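Local coordinates for protein Lmaj004091aaa (Leishmania major, PDB 1XTP) that probably methylates the alpha-amino group of proteins that begin with an X-Pro-Lys sequence, using S-adenosyl-L-methionine as methyl donor, at residues A[15-20]-A[218-223]; A[41-44]-A[49-52]; A[76-81]-A[104-109]; A[182-187]-A[228-233]. All coordinates share one frame; numbering follows the deposited sequence.

How the contacts relate
The four contacts differ in chemistry with their depth in the fold. Contact 3 is buried and ionic: an aspartate of helix 75-87 and an arginine of helix 106-115 meet beside the carboxylate of the bound product analogue. The other three are only partly buried. Contact 2 is local, a turn folded onto the start of helix 49-58, and rests on aromatic and aliphatic contacts with one backbone bond. Contacts 1 and 4 use the two ends of helix 218-228, the first holding the N-terminal segment by an arginine, the second binding helix 173-186 through a glutamine and a water. Contacts 2 and 3 lie on opposite sides of the chain's centre, with centres about 29 Å apart.

Contact 1 of 4, residues A[15-20]-A[218-223]; sequences LPISGR and DIHYKR
Leu15 O is gripped end-on by the guanidinium of Arg223, which joins the N-terminal segment, leading into strand 19-21 of the small mixed sheet, to the first turns of helix 218-228 in this Rossmann-like methyltransferase. Two nitrogens converge on the one oxygen: the bond from Arg223 NH2 to Leu15 O is 2.9 Å long, and that from Arg223 NH1 to Leu15 O is also 2.9 Å. Both are moderately bent, with N-H...O angles of 147° and 144°. The oxygen lies practically in the guanidinium plane, but the carbonyl receives its donors unequally: NH2 sits in the carbonyl plane on a lone pair, whereas NH1 is tilted from that plane.

Ile17 supplies the apolar half of the contact. Its CD1 stands over the centre of one guanidinium face, 3.7 Å from Arg223 CZ, and so covers the flat group whose edge holds Leu15 O. Ile17 CD1 also lies 3.8 Å from His220 CB. With the imidazole this methyl makes an off-centre CH-pi contact, Ile17 CD1 being 4.3 Å from the centroid of the His220 ring.

Further out, the Arg223 chain runs nearly extended from the helix, and the bend at chi3 (-71°) sets its guanidinium face against Ile17 CD1, the two side chains coming from opposite directions. The His220 ring is held through NE2 by Asp173, and Thr30 of helix 30-37 touches both Ile17 and His220. On the same helix as His220, Lys222 forms a salt bridge with Asp218 one turn earlier: Lys222 NZ is 2.7 Å from Asp218 OD2, on the syn lone pair of that oxygen.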
# COMPACT_ATOMS: atom_id res chain seq x y z
N LEU A 15 -10.54 -11.86 17.94
CA LEU A 15 -10.29 -11.04 19.12
C LEU A 15 -10.12 -9.58 18.77
O LEU A 15 -9.63 -9.26 17.69
CB LEU A 15 -9.02 -11.51 19.82
CG LEU A 15 -9.18 -12.83 20.56
CD1 LEU A 15 -7.84 -13.53 20.65
CD2 LEU A 15 -9.80 -12.56 21.92
N PRO A 16 -10.47 -8.67 19.68
CA PRO A 16 -10.15 -7.26 19.38
C PRO A 16 -8.65 -7.06 19.15
O PRO A 16 -7.83 -7.68 19.81
CB PRO A 16 -10.61 -6.49 20.62
CG PRO A 16 -11.51 -7.40 21.33
CD PRO A 16 -11.13 -8.81 20.98
N ILE A 17 -8.31 -6.23 18.17
CA ILE A 17 -6.93 -5.79 17.97
C ILE A 17 -6.78 -4.41 18.61
O ILE A 17 -7.45 -3.46 18.21
CB ILE A 17 -6.57 -5.73 16.47
CG1 ILE A 17 -6.69 -7.13 15.85
CG2 ILE A 17 -5.14 -5.23 16.29
CD1 ILE A 17 -6.61 -7.16 14.31
N SER A 18 -5.93 -4.32 19.62
CA SER A 18 -5.70 -3.06 20.29
C SER A 18 -4.55 -2.33 19.59
O SER A 18 -3.92 -2.85 18.67
CB SER A 18 -5.34 -3.30 21.77
OG SER A 18 -4.29 -4.25 21.89
N GLY A 19 -4.27 -1.13 20.06
CA GLY A 19 -3.16 -0.37 19.50
C GLY A 19 -3.11 1.00 20.15
O GLY A 19 -3.69 1.21 21.19
N ARG A 20 -2.44 1.92 19.49
CA ARG A 20 -2.15 3.20 20.06
C ARG A 20 -1.77 4.15 18.94
O ARG A 20 -1.53 3.73 17.81
CB ARG A 20 -0.99 3.07 21.05
CG ARG A 20 0.36 2.69 20.40
CD ARG A 20 1.48 2.66 21.42
NE ARG A 20 2.81 2.70 20.80
CZ ARG A 20 3.51 3.81 20.53
NH1 ARG A 20 3.03 5.03 20.84
NH2 ARG A 20 4.70 3.71 19.96
N ASP A 218 0.38 -8.37 10.68
CA ASP A 218 0.05 -9.43 9.74
C ASP A 218 -1.36 -10.03 9.94
O ASP A 218 -2.08 -10.31 8.98
CB ASP A 218 1.08 -10.57 9.87
CG ASP A 218 0.80 -11.68 8.92
OD1 ASP A 218 0.95 -11.43 7.71
OD2 ASP A 218 0.42 -12.78 9.36
N ILE A 219 -1.73 -10.26 11.20
CA ILE A 219 -3.05 -10.79 11.56
C ILE A 219 -4.15 -9.79 11.19
O ILE A 219 -5.21 -10.16 10.70
CB ILE A 219 -3.09 -11.19 13.06
CG1 ILE A 219 -2.41 -12.54 13.21
CG2 ILE A 219 -4.52 -11.28 13.62
CD1 ILE A 219 -2.36 -13.06 14.61
N HIS A 220 -3.85 -8.51 11.39
CA HIS A 220 -4.76 -7.42 11.02
C HIS A 220 -4.95 -7.40 9.49
O HIS A 220 -6.08 -7.40 9.01
CB HIS A 220 -4.21 -6.10 11.56
CG HIS A 220 -5.17 -4.95 11.53
ND1 HIS A 220 -4.97 -3.81 12.28
CD2 HIS A 220 -6.31 -4.75 10.83
CE1 HIS A 220 -5.96 -2.96 12.05
NE2 HIS A 220 -6.79 -3.51 11.17
N TYR A 221 -3.86 -7.41 8.72
CA TYR A 221 -3.95 -7.50 7.24
C TYR A 221 -4.81 -8.69 6.75
O TYR A 221 -5.63 -8.56 5.83
CB TYR A 221 -2.55 -7.61 6.59
CG TYR A 221 -1.73 -6.36 6.73
CD1 TYR A 221 -2.23 -5.12 6.31
CD2 TYR A 221 -0.46 -6.39 7.31
CE1 TYR A 221 -1.49 -3.96 6.45
CE2 TYR A 221 0.29 -5.22 7.47
CZ TYR A 221 -0.23 -4.00 7.04
OH TYR A 221 0.49 -2.83 7.16
N LYS A 222 -4.60 -9.83 7.37
CA LYS A 222 -5.25 -11.08 6.97
C LYS A 222 -6.73 -11.08 7.30
O LYS A 222 -7.55 -11.65 6.56
CB LYS A 222 -4.51 -12.26 7.61
CG LYS A 222 -3.22 -12.57 6.86
CD LYS A 222 -2.27 -13.39 7.66
CE LYS A 222 -1.21 -13.99 6.73
NZ LYS A 222 -0.11 -14.68 7.45
N ARG A 223 -7.08 -10.44 8.42
CA ARG A 223 -8.47 -10.18 8.74
C ARG A 223 -9.09 -9.39 7.60
O ARG A 223 -10.16 -9.75 7.09
CB ARG A 223 -8.58 -9.41 10.06
CG ARG A 223 -9.99 -9.34 10.63
CD ARG A 223 -10.01 -8.77 12.06
NE ARG A 223 -9.44 -9.70 13.04
CZ ARG A 223 -9.50 -9.54 14.36
NH1 ARG A 223 -10.09 -8.48 14.89
NH2 ARG A 223 -8.96 -10.45 15.15

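Contact 2 of 4, residues A[41-44]-A[49-52]; sequences DLYD and WYGK
Tyr43 and Tyr50 both carry CG anti to the carbonyl carbon (chi1 -65° and -73°), and their side chains run side by side in the same direction. They bring together a type I beta turn, Asp41 to Asp44, and the start of helix 49-58. The rings are nearly parallel (13°) but slid so far apart that they barely overlap, their centroids 5.3 Å from each other. Tyr43 CE1 packs 3.5 Å from Tyr50 CB, while the Tyr43 hydroxyl oxygen lies over one face of the Tyr50 ring; Trp49 CD1 stands 3.7 Å above the centre of the other face. The Tyr43 hydroxyl is bonded to Glu150, and the Tyr50 hydroxyl to Asp175 and Thr172. The Tyr50 side chain comes within about 4 Å of the bound product analogue.

Leu42 CD1 reaches Tyr50 CE2 at 3.9 Å, and in an Asx turn Tyr43 N donates to Asp41 OD1 from above the carboxylate plane. Gly51 packs its bare CA against the turn, 3.4 Å from Asp44 O, in a CA-H...O contact. The backbone link, Gly51 N to Leu42 O, is 2.8 Å long and nearly straight, the donor in the carbonyl plane on a lone pair.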
# COMPACT_ATOMS: atom_id res chain seq x y z
N ASP A 41 -15.84 15.54 7.94
CA ASP A 41 -15.48 15.38 6.55
C ASP A 41 -14.06 14.78 6.47
O ASP A 41 -13.08 15.42 6.83
CB ASP A 41 -15.56 16.74 5.84
CG ASP A 41 -14.86 16.75 4.49
OD1 ASP A 41 -14.68 15.67 3.86
OD2 ASP A 41 -14.49 17.88 4.07
N LEU A 42 -13.98 13.55 5.98
CA LEU A 42 -12.70 12.81 5.97
C LEU A 42 -11.60 13.48 5.16
O LEU A 42 -10.41 13.19 5.37
CB LEU A 42 -12.91 11.38 5.49
CG LEU A 42 -13.67 10.45 6.43
CD1 LEU A 42 -13.45 9.04 5.97
CD2 LEU A 42 -13.23 10.57 7.88
N TYR A 43 -12.01 14.34 4.24
CA TYR A 43 -11.11 15.05 3.33
C TYR A 43 -10.81 16.49 3.77
O TYR A 43 -10.13 17.22 3.05
CB TYR A 43 -11.65 14.99 1.88
CG TYR A 43 -11.66 13.56 1.37
CD1 TYR A 43 -10.49 12.96 0.91
CD2 TYR A 43 -12.83 12.78 1.42
CE1 TYR A 43 -10.49 11.64 0.47
CE2 TYR A 43 -12.83 11.46 0.98
CZ TYR A 43 -11.65 10.90 0.52
OH TYR A 43 -11.65 9.61 0.08
N ASP A 44 -11.29 16.88 4.94
CA ASP A 44 -10.87 18.15 5.53
C ASP A 44 -9.36 18.07 5.83
O ASP A 44 -8.91 17.12 6.44
CB ASP A 44 -11.67 18.46 6.81
CG ASP A 44 -11.36 19.83 7.36
OD1 ASP A 44 -10.28 20.01 7.96
OD2 ASP A 44 -12.19 20.73 7.19
N TRP A 49 -9.26 12.35 8.31
CA TRP A 49 -8.34 11.21 8.24
C TRP A 49 -7.55 11.18 6.93
O TRP A 49 -6.32 11.09 6.93
CB TRP A 49 -9.14 9.92 8.40
CG TRP A 49 -8.38 8.72 8.04
CD1 TRP A 49 -8.43 8.06 6.86
CD2 TRP A 49 -7.43 8.04 8.85
NE1 TRP A 49 -7.55 7.01 6.87
CE2 TRP A 49 -6.92 6.97 8.09
CE3 TRP A 49 -6.93 8.26 10.15
CZ2 TRP A 49 -5.96 6.10 8.57
CZ3 TRP A 49 -5.96 7.39 10.64
CH2 TRP A 49 -5.49 6.32 9.86
N TYR A 50 -8.28 11.26 5.81
CA TYR A 50 -7.67 11.32 4.49
C TYR A 50 -7.08 12.68 4.18
O TYR A 50 -5.97 12.76 3.67
CB TYR A 50 -8.67 10.94 3.39
CG TYR A 50 -9.01 9.49 3.35
CD1 TYR A 50 -8.03 8.54 3.03
CD2 TYR A 50 -10.29 9.05 3.62
CE1 TYR A 50 -8.34 7.20 3.00
CE2 TYR A 50 -10.61 7.71 3.59
CZ TYR A 50 -9.62 6.78 3.29
OH TYR A 50 -9.93 5.45 3.25
N GLY A 51 -7.83 13.75 4.50
CA GLY A 51 -7.40 15.09 4.20
C GLY A 51 -6.07 15.49 4.81
O GLY A 51 -5.26 16.18 4.20
N LYS A 52 -5.86 15.08 6.05
CA LYS A 52 -4.61 15.37 6.75
C LYS A 52 -3.40 14.70 6.09
O LYS A 52 -2.28 15.22 6.13
CB LYS A 52 -4.72 14.90 8.20
CG LYS A 52 -5.66 15.72 9.04
CD LYS A 52 -5.70 15.20 10.45
CE LYS A 52 -6.80 14.16 10.66
NZ LYS A 52 -6.89 13.76 12.10

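Contact 3 of 4, residues A[76-81]-A[104-109]; sequences DVDIEG and IGRITK. With SAI (S-adenosyl-L-homoselenocysteine), chain B.
Asp78 of helix 75-87 and Arg106, in the first turn of helix 106-115, form a salt bridge in which two guanidinium nitrogens converge end-on upon one oxygen. Arg106 NH1 is 2.9 Å from Asp78 OD2, and Arg106 NH2 is 3.1 Å from the same Asp78 OD2. The oxygen lies near the guanidinium plane, but the two flat groups are inclined by 45°: NH1 approaches on the anti side, whereas NH2 comes from above the carboxylate plane.

Hydrogen bonds to the ligand occupy another edge. Arg106 NE donates to OXT of S-adenosyl-L-homoselenocysteine at 2.8 Å, and Arg106 NH2 to its O at 2.9 Å, the latter almost straight at 170°. The bend at chi3 (68°) turns the guanidinium into this position.

Two isoleucine methyls pack against the polar groups: Ile79 CD1 lies 3.6 Å from Arg106 NH1, and Ile107 CD1 lies 3.4 Å from the ligand O.

Bonds to Asp78, His75 and the ligand fix the guanidinium's rotation; Lys196 and Gln165, on Asp78 OD1, position the carboxylate. Arg106 would probably offset part of the charge of the ligand's carboxylate in this Rossmann-like fold, its own charge being balanced in part by Asp78, which is itself shared with Lys196.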
# COMPACT_ATOMS: atom_id res chain seq x y z
N ASP A 76 17.60 0.16 -3.19
CA ASP A 76 18.15 -0.95 -3.99
C ASP A 76 17.71 -2.32 -3.48
O ASP A 76 17.28 -3.16 -4.27
CB ASP A 76 19.69 -0.88 -4.05
CG ASP A 76 20.21 0.30 -4.86
OD1 ASP A 76 19.53 0.71 -5.83
OD2 ASP A 76 21.30 0.81 -4.52
N VAL A 77 17.82 -2.52 -2.18
CA VAL A 77 17.37 -3.77 -1.56
C VAL A 77 15.85 -3.97 -1.73
O VAL A 77 15.40 -5.07 -2.05
CB VAL A 77 17.81 -3.88 -0.07
CG1 VAL A 77 17.20 -2.78 0.77
CG2 VAL A 77 17.43 -5.23 0.52
N ASP A 78 15.07 -2.90 -1.55
CA ASP A 78 13.65 -2.99 -1.75
C ASP A 78 13.29 -3.45 -3.15
O ASP A 78 12.45 -4.33 -3.31
CB ASP A 78 12.98 -1.63 -1.47
CG ASP A 78 11.53 -1.61 -1.90
OD1 ASP A 78 10.74 -2.39 -1.32
OD2 ASP A 78 11.19 -0.84 -2.83
N ILE A 79 13.88 -2.84 -4.16
CA ILE A 79 13.56 -3.16 -5.55
C ILE A 79 14.00 -4.60 -5.92
O ILE A 79 13.28 -5.32 -6.62
CB ILE A 79 14.22 -2.11 -6.50
CG1 ILE A 79 13.54 -0.73 -6.33
CG2 ILE A 79 14.14 -2.54 -7.96
CD1 ILE A 79 12.03 -0.69 -6.69
N GLU A 80 15.15 -5.03 -5.43
CA GLU A 80 15.63 -6.39 -5.70
C GLU A 80 14.74 -7.46 -5.03
O GLU A 80 14.38 -8.47 -5.65
CB GLU A 80 17.09 -6.52 -5.28
CG GLU A 80 17.72 -7.88 -5.57
CD GLU A 80 17.87 -8.20 -7.06
OE1 GLU A 80 17.49 -7.38 -7.93
OE2 GLU A 80 18.40 -9.29 -7.38
N GLY A 81 14.35 -7.22 -3.78
CA GLY A 81 13.37 -8.09 -3.09
C GLY A 81 12.03 -8.25 -3.82
O GLY A 81 11.50 -9.36 -3.90
N ILE A 104 6.27 9.55 -7.04
CA ILE A 104 7.02 10.02 -8.22
C ILE A 104 7.35 8.91 -9.21
O ILE A 104 8.19 9.10 -10.09
CB ILE A 104 8.34 10.74 -7.84
CG1 ILE A 104 9.30 9.77 -7.15
CG2 ILE A 104 8.07 11.97 -6.98
CD1 ILE A 104 10.70 10.28 -7.12
N GLY A 105 6.72 7.74 -9.03
CA GLY A 105 6.86 6.62 -9.97
C GLY A 105 8.11 5.79 -9.78
O GLY A 105 8.60 5.18 -10.74
N ARG A 106 8.63 5.75 -8.55
CA ARG A 106 9.85 5.02 -8.22
C ARG A 106 9.80 3.52 -8.53
O ARG A 106 10.77 2.95 -9.10
CB ARG A 106 10.16 5.19 -6.72
CG ARG A 106 11.46 4.50 -6.25
CD ARG A 106 11.59 4.58 -4.71
NE ARG A 106 10.55 3.76 -4.07
CZ ARG A 106 10.66 2.46 -3.80
NH1 ARG A 106 11.76 1.78 -4.05
NH2 ARG A 106 9.63 1.84 -3.24
N ILE A 107 8.70 2.87 -8.14
CA ILE A 107 8.55 1.47 -8.40
C ILE A 107 8.35 1.19 -9.92
O ILE A 107 8.93 0.24 -10.47
CB ILE A 107 7.40 0.84 -7.54
CG1 ILE A 107 7.72 1.00 -6.04
CG2 ILE A 107 7.20 -0.66 -7.90
CD1 ILE A 107 6.56 0.68 -5.11
N THR A 108 7.55 2.01 -10.57
CA THR A 108 7.35 1.91 -12.01
C THR A 108 8.68 2.11 -12.76
O THR A 108 9.01 1.33 -13.64
CB THR A 108 6.28 2.90 -12.53
OG1 THR A 108 5.05 2.65 -11.86
CG2 THR A 108 6.06 2.76 -14.06
N LYS A 109 9.44 3.13 -12.38
CA LYS A 109 10.68 3.45 -13.08
C LYS A 109 11.72 2.34 -12.98
O LYS A 109 12.36 2.00 -13.97
CB LYS A 109 11.28 4.77 -12.58
CG LYS A 109 12.50 5.23 -13.39
CD LYS A 109 12.84 6.69 -13.17
N SAI B . 4.46 3.69 -3.63
CA SAI B . 5.55 4.67 -3.90
CB SAI B . 5.36 5.90 -3.03
CG SAI B . 5.41 5.68 -1.53
SE SAI B . 5.14 7.40 -0.61
C SAI B . 6.93 4.13 -3.59
O SAI B . 7.07 3.14 -2.87
OXT SAI B . 7.94 4.69 -4.02
C5' SAI B . 3.20 7.20 -0.30
C4' SAI B . 2.35 7.75 -1.45
O4' SAI B . 1.01 7.46 -1.17
C3' SAI B . 2.41 9.25 -1.65
O3' SAI B . 2.70 9.57 -2.98
C2' SAI B . 1.04 9.78 -1.29
O2' SAI B . 0.67 10.91 -2.07
C1' SAI B . 0.23 8.56 -1.61
N9 SAI B . -1.08 8.50 -0.97
C8 SAI B . -1.44 9.04 0.24
N7 SAI B . -2.72 8.76 0.46
C5 SAI B . -3.18 8.02 -0.60
C6 SAI B . -4.42 7.46 -0.89
N6 SAI B . -5.43 7.62 -0.03
N1 SAI B . -4.60 6.76 -2.07
C2 SAI B . -3.56 6.62 -2.98
N3 SAI B . -2.33 7.17 -2.68
C4 SAI B . -2.15 7.85 -1.51

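Contact 4 of 4, residues A[182-187]-A[228-233]; sequences HCQQAL and SGVRVV
Val230 CG2 lies over one face of the Gln184 amide, 3.8 Å from Gln184 CD, though Val230 has two conformers and the contact, which holds for the one given, is less certain; Gly229 O meets the NE2 end, tilted toward the same face. Gln185 NE2 stands 3.4 Å above one face of the His182 ring, toward its rim, while donating to His182 O. Gln184 NE2 donates to Gly229 O at 3.2 Å, a long bond bent to 147°. Neither plane is well matched: the acceptor is tilted 25° from the amide plane, and the donor stands 42° out of the carbonyl plane, away from the lone pairs. The same NE2 has a stronger partner in the C-terminal carboxylate of Lys254.

At the other end of the amide, a water donates to Gln184 OE1 at 2.7 Å and to Ser228 O at 2.9 Å, bridging two acceptors that cannot bond to each other.

Gly229, just past helix 218-228 and with positive phi, forms a Schellman motif before strand 232-237 at the border of the seven-stranded sheet. Gln184 reaches it from helix 173-186 by an extended chain, CG anti to the backbone N, its methylenes sliding past Val230. Ser228 OG is bonded to Val177 O.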
# COMPACT_ATOMS: atom_id res chain seq x y z
N HIS A 182 -11.96 -4.52 -5.07
CA HIS A 182 -12.03 -3.81 -6.34
C HIS A 182 -10.80 -4.09 -7.23
O HIS A 182 -10.91 -4.21 -8.47
CB HIS A 182 -12.18 -2.32 -6.05
CG HIS A 182 -12.50 -1.50 -7.25
ND1 HIS A 182 -13.64 -1.69 -8.00
CD2 HIS A 182 -11.82 -0.48 -7.83
CE1 HIS A 182 -13.65 -0.83 -9.00
NE2 HIS A 182 -12.57 -0.08 -8.92
N CYS A 183 -9.63 -4.17 -6.60
CA CYS A 183 -8.41 -4.59 -7.30
C CYS A 183 -8.52 -6.01 -7.84
O CYS A 183 -7.97 -6.32 -8.89
CB CYS A 183 -7.21 -4.50 -6.38
SG CYS A 183 -6.72 -2.84 -6.06
N GLN A 184 -9.20 -6.86 -7.10
CA GLN A 184 -9.33 -8.25 -7.48
C GLN A 184 -10.07 -8.37 -8.81
O GLN A 184 -9.66 -9.13 -9.67
CB GLN A 184 -10.06 -9.03 -6.40
CG GLN A 184 -10.19 -10.53 -6.69
CD GLN A 184 -11.03 -11.22 -5.65
OE1 GLN A 184 -12.07 -10.72 -5.26
NE2 GLN A 184 -10.56 -12.37 -5.16
N GLN A 185 -11.15 -7.62 -8.96
CA GLN A 185 -11.94 -7.65 -10.19
C GLN A 185 -11.21 -7.00 -11.37
O GLN A 185 -11.48 -7.32 -12.54
CB GLN A 185 -13.33 -7.04 -9.97
CG GLN A 185 -13.34 -5.56 -9.64
CD GLN A 185 -13.26 -4.67 -10.87
OE1 GLN A 185 -13.91 -4.93 -11.89
NE2 GLN A 185 -12.46 -3.61 -10.78
N ALA A 186 -10.28 -6.10 -11.07
CA ALA A 186 -9.43 -5.47 -12.08
C ALA A 186 -8.29 -6.38 -12.55
O ALA A 186 -7.62 -6.05 -13.53
CB ALA A 186 -8.87 -4.18 -11.54
N LEU A 187 -8.06 -7.52 -11.89
CA LEU A 187 -7.00 -8.43 -12.33
C LEU A 187 -7.43 -9.29 -13.48
O LEU A 187 -8.59 -9.66 -13.57
CB LEU A 187 -6.55 -9.34 -11.21
CG LEU A 187 -5.91 -8.68 -9.98
CD1 LEU A 187 -5.66 -9.78 -8.96
CD2 LEU A 187 -4.63 -7.91 -10.30
N SER A 228 -12.23 -9.00 2.43
CA SER A 228 -12.20 -8.66 1.01
C SER A 228 -12.56 -9.80 0.07
O SER A 228 -12.94 -9.55 -1.08
CB SER A 228 -10.81 -8.18 0.63
OG SER A 228 -10.69 -6.79 0.80
N GLY A 229 -12.40 -11.04 0.51
CA GLY A 229 -12.57 -12.20 -0.36
C GLY A 229 -11.33 -12.48 -1.18
O GLY A 229 -11.38 -13.17 -2.19
N VAL A 230 -10.21 -11.96 -0.72
CA VAL A 230 -8.94 -12.07 -1.43
C VAL A 230 -8.04 -13.08 -0.69
O VAL A 230 -8.09 -13.14 0.53
CB VAL A 230 -8.30 -10.66 -1.54
CG1 VAL A 230 -6.79 -10.71 -1.56
CG2 VAL A 230 -8.84 -9.91 -2.77
N ARG A 231 -7.29 -13.91 -1.41
CA ARG A 231 -6.52 -15.00 -0.78
C ARG A 231 -5.02 -14.82 -0.97
O ARG A 231 -4.58 -14.33 -2.00
CB ARG A 231 -6.97 -16.38 -1.28
CG ARG A 231 -6.32 -16.86 -2.54
CD ARG A 231 -6.87 -18.21 -2.95
NE ARG A 231 -6.27 -18.65 -4.20
CZ ARG A 231 -6.61 -18.20 -5.41
NH1 ARG A 231 -7.58 -17.28 -5.56
NH2 ARG A 231 -5.99 -18.67 -6.48
N VAL A 232 -4.25 -15.21 0.05
CA VAL A 232 -2.81 -15.08 0.01
C VAL A 232 -2.21 -16.30 -0.70
O VAL A 232 -2.35 -17.41 -0.25
CB VAL A 232 -2.21 -14.95 1.44
CG1 VAL A 232 -0.68 -14.88 1.40
CG2 VAL A 232 -2.76 -13.70 2.13
N VAL A 233 -1.54 -16.06 -1.83
CA VAL A 233 -0.93 -17.14 -2.59
C VAL A 233 0.51 -17.31 -2.15
O VAL A 233 1.01 -18.43 -2.07
CB VAL A 233 -0.94 -16.85 -4.09
CG1 VAL A 233 -0.33 -18.03 -4.86
CG2 VAL A 233 -2.37 -16.57 -4.55
O HOH W 1 -14.00 -11.00 -3.38